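Local structure of leucyl-trna synthetase (Plasmodium falciparum, 5FOC) at residues I11-S16 with Y134-T139. The protein probably attaches leucine to its tRNA at the expense of ATP and, through its editing domain, the part in this chain, probably hydrolyses mischarged aminoacyl-tRNA. The protein carries 2 engineered substitutions. Sequence-based numbering, arbitrary orientation.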
loop_
_atom_site.group_PDB
_atom_site.type_symbol
_atom_site.label_atom_id
_atom_site.label_comp_id
_atom_site.label_asym_id
_atom_site.label_seq_id
_atom_site.Cartn_x
_atom_site.Cartn_y
_atom_site.Cartn_z
ATOM N N ILE A 11 -6.798 -1.541 0.358
ATOM C CA ILE A 11 -6.776 -1.792 1.803
ATOM C C ILE A 11 -6.117 -0.587 2.450
ATOM O O ILE A 11 -5.112 -0.095 1.966
ATOM C CB ILE A 11 -6.027 -3.103 2.095
ATOM C CG1 ILE A 11 -6.790 -4.294 1.433
ATOM C CG2 ILE A 11 -5.878 -3.349 3.597
ATOM C CD1 ILE A 11 -6.105 -5.630 1.536
ATOM N N LYS A 12 -6.738 -0.141 3.564
ATOM C CA LYS A 12 -6.169 0.954 4.370
ATOM C C LYS A 12 -4.964 0.455 5.141
ATOM O O LYS A 12 -5.099 -0.418 5.955
ATOM C CB LYS A 12 -7.202 1.529 5.296
ATOM C CG LYS A 12 -8.269 2.335 4.566
ATOM C CD LYS A 12 -9.415 2.693 5.450
ATOM C CE LYS A 12 -10.515 3.485 4.789
ATOM N NZ LYS A 12 -11.607 3.667 5.754
ATOM N N ILE A 13 -3.812 0.959 4.772
ATOM C CA ILE A 13 -2.560 0.568 5.399
ATOM C C ILE A 13 -2.120 1.765 6.270
ATOM O O ILE A 13 -1.583 2.736 5.799
ATOM C CB ILE A 13 -1.479 0.148 4.362
ATOM C CG1 ILE A 13 -1.910 -1.105 3.601
ATOM C CG2 ILE A 13 -0.147 -0.130 5.029
ATOM C CD1 ILE A 13 -0.969 -1.497 2.477
ATOM N N PHE A 14 -2.341 1.621 7.580
ATOM C CA PHE A 14 -2.128 2.729 8.492
ATOM C C PHE A 14 -0.642 2.776 8.870
ATOM O O PHE A 14 0.028 1.744 8.949
ATOM C CB PHE A 14 -2.921 2.470 9.787
ATOM C CG PHE A 14 -4.423 2.453 9.590
ATOM C CD1 PHE A 14 -5.154 3.628 9.590
ATOM C CD2 PHE A 14 -5.086 1.261 9.394
ATOM C CE1 PHE A 14 -6.523 3.600 9.360
ATOM C CE2 PHE A 14 -6.464 1.229 9.176
ATOM C CZ PHE A 14 -7.175 2.396 9.142
ATOM N N VAL A 15 -0.153 3.995 9.050
ATOM C CA VAL A 15 1.195 4.225 9.588
ATOM C C VAL A 15 1.194 4.171 11.131
ATOM O O VAL A 15 0.379 4.808 11.766
ATOM C CB VAL A 15 1.713 5.594 9.109
ATOM C CG1 VAL A 15 2.990 6.035 9.826
ATOM C CG2 VAL A 15 1.900 5.591 7.579
ATOM N N SER A 16 2.094 3.337 11.656
ATOM C CA SER A 16 2.288 3.169 13.122
ATOM C C SER A 16 2.952 4.408 13.735
ATOM O O SER A 16 2.408 4.980 14.658
ATOM C CB SER A 16 3.120 1.895 13.432
ATOM O OG SER A 16 2.642 0.746 12.740
ATOM N N TYR A 134 -4.947 -11.250 5.586
ATOM C CA TYR A 134 -4.505 -11.689 6.989
ATOM C C TYR A 134 -3.032 -12.033 7.001
ATOM O O TYR A 134 -2.369 -11.837 8.085
ATOM C CB TYR A 134 -5.328 -12.885 7.441
ATOM C CG TYR A 134 -4.995 -13.519 8.764
ATOM C CD1 TYR A 134 -5.365 -12.877 9.929
ATOM C CD2 TYR A 134 -4.450 -14.766 8.834
ATOM C CE1 TYR A 134 -5.136 -13.473 11.176
ATOM C CE2 TYR A 134 -4.192 -15.380 10.071
ATOM C CZ TYR A 134 -4.574 -14.715 11.212
ATOM O OH TYR A 134 -4.351 -15.270 12.428
ATOM N N GLY A 135 -2.479 -12.567 5.915
ATOM C CA GLY A 135 -1.075 -12.956 5.832
ATOM C C GLY A 135 -0.079 -11.870 5.508
ATOM O O GLY A 135 1.065 -12.176 5.263
ATOM N N GLN A 136 -0.516 -10.616 5.405
ATOM C CA GLN A 136 0.356 -9.541 4.987
ATOM C C GLN A 136 1.520 -9.391 5.997
ATOM O O GLN A 136 1.223 -9.276 7.185
ATOM C CB GLN A 136 -0.391 -8.217 4.882
ATOM C CG GLN A 136 0.447 -7.137 4.256
ATOM C CD GLN A 136 -0.221 -5.804 4.110
ATOM O OE1 GLN A 136 -1.425 -5.684 4.300
ATOM N NE2 GLN A 136 0.573 -4.759 3.860
ATOM N N ASN A 137 2.730 -9.444 5.501
ATOM C CA ASN A 137 3.944 -9.263 6.389
ATOM C C ASN A 137 4.735 -8.003 6.150
ATOM O O ASN A 137 5.519 -7.557 7.020
ATOM C CB ASN A 137 4.789 -10.543 6.445
ATOM C CG ASN A 137 5.270 -11.052 5.112
ATOM O OD1 ASN A 137 4.606 -10.806 4.063
ATOM N ND2 ASN A 137 6.337 -11.827 5.105
ATOM N N TYR A 138 4.573 -7.357 4.996
ATOM C CA TYR A 138 5.215 -6.139 4.627
ATOM C C TYR A 138 4.290 -5.324 3.725
ATOM O O TYR A 138 3.173 -5.802 3.399
ATOM C CB TYR A 138 6.567 -6.369 3.922
ATOM C CG TYR A 138 7.552 -7.015 4.829
ATOM C CD1 TYR A 138 8.256 -6.216 5.696
ATOM C CD2 TYR A 138 7.732 -8.379 4.885
ATOM C CE1 TYR A 138 9.157 -6.785 6.575
ATOM C CE2 TYR A 138 8.660 -8.966 5.741
ATOM C CZ TYR A 138 9.344 -8.133 6.631
ATOM O OH TYR A 138 10.241 -8.747 7.541
ATOM N N THR A 139 4.713 -4.113 3.440
ATOM C CA THR A 139 4.050 -3.248 2.466
ATOM C C THR A 139 5.088 -2.858 1.436
ATOM O O THR A 139 6.145 -2.375 1.739
ATOM C CB THR A 139 3.477 -1.992 3.184
ATOM O OG1 THR A 139 2.456 -2.396 4.096
ATOM C CG2 THR A 139 2.985 -0.959 2.175
#
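Ile13 of strand 7-15 lays its two branches against Thr139 and Gln136, the three residues that make this small, fully buried contact. The CG2 methyl of Ile13 meets the hydroxyl of Thr139 head on, with Ile13 CG2 3.6 Å from Thr139 OG1. The longer branch, through CG1, lies beside the backbone nitrogen of Ile13 (chi1 -64°), and its extended end brings CD1 to 4.0 Å from Thr139 CG2. Isoleucine suits this place because its beta-branch offers two hydrocarbon arms at once, one for the threonine and one that also meets the glutamine.

Gln136 passes slantwise by the CD1 end of Ile13, its NE2 3.9 Å from Ile13 CD1, a van der Waals contact without a hydrogen bond. Its chain is extended, CG anti to the backbone nitrogen (chi1 -172°), and the backbone from Gln136 to Tyr138 bends so that Tyr138 O meets NE2: NE2 donates to Tyr138 O at 2.8 Å, with an N-H...O angle of 159°. The acceptor lies close to the amide plane, whereas the donor sits above the carbonyl plane of Tyr138. This bond restrains the amide's rotation and gives a buried N-H a partner while the methyl of Ile13 packs beside it.

Thr139 likewise combines two characters, a methyl for the apolar side and a hydroxyl hydrogen-bonded to Thr228 OG1, so the buried polar atom is satisfied while its flank packs on hydrocarbon. Strands 7-15 and 138-141 are not directly paired; strands 227-229 and 238-242 link them through the mixed sheet. Such side-chain packing between strands that are not neighbours in the sheet is consistent with the barrel-like beta core of the CP1 editing domain of class Ia aminoacyl-tRNA synthetases.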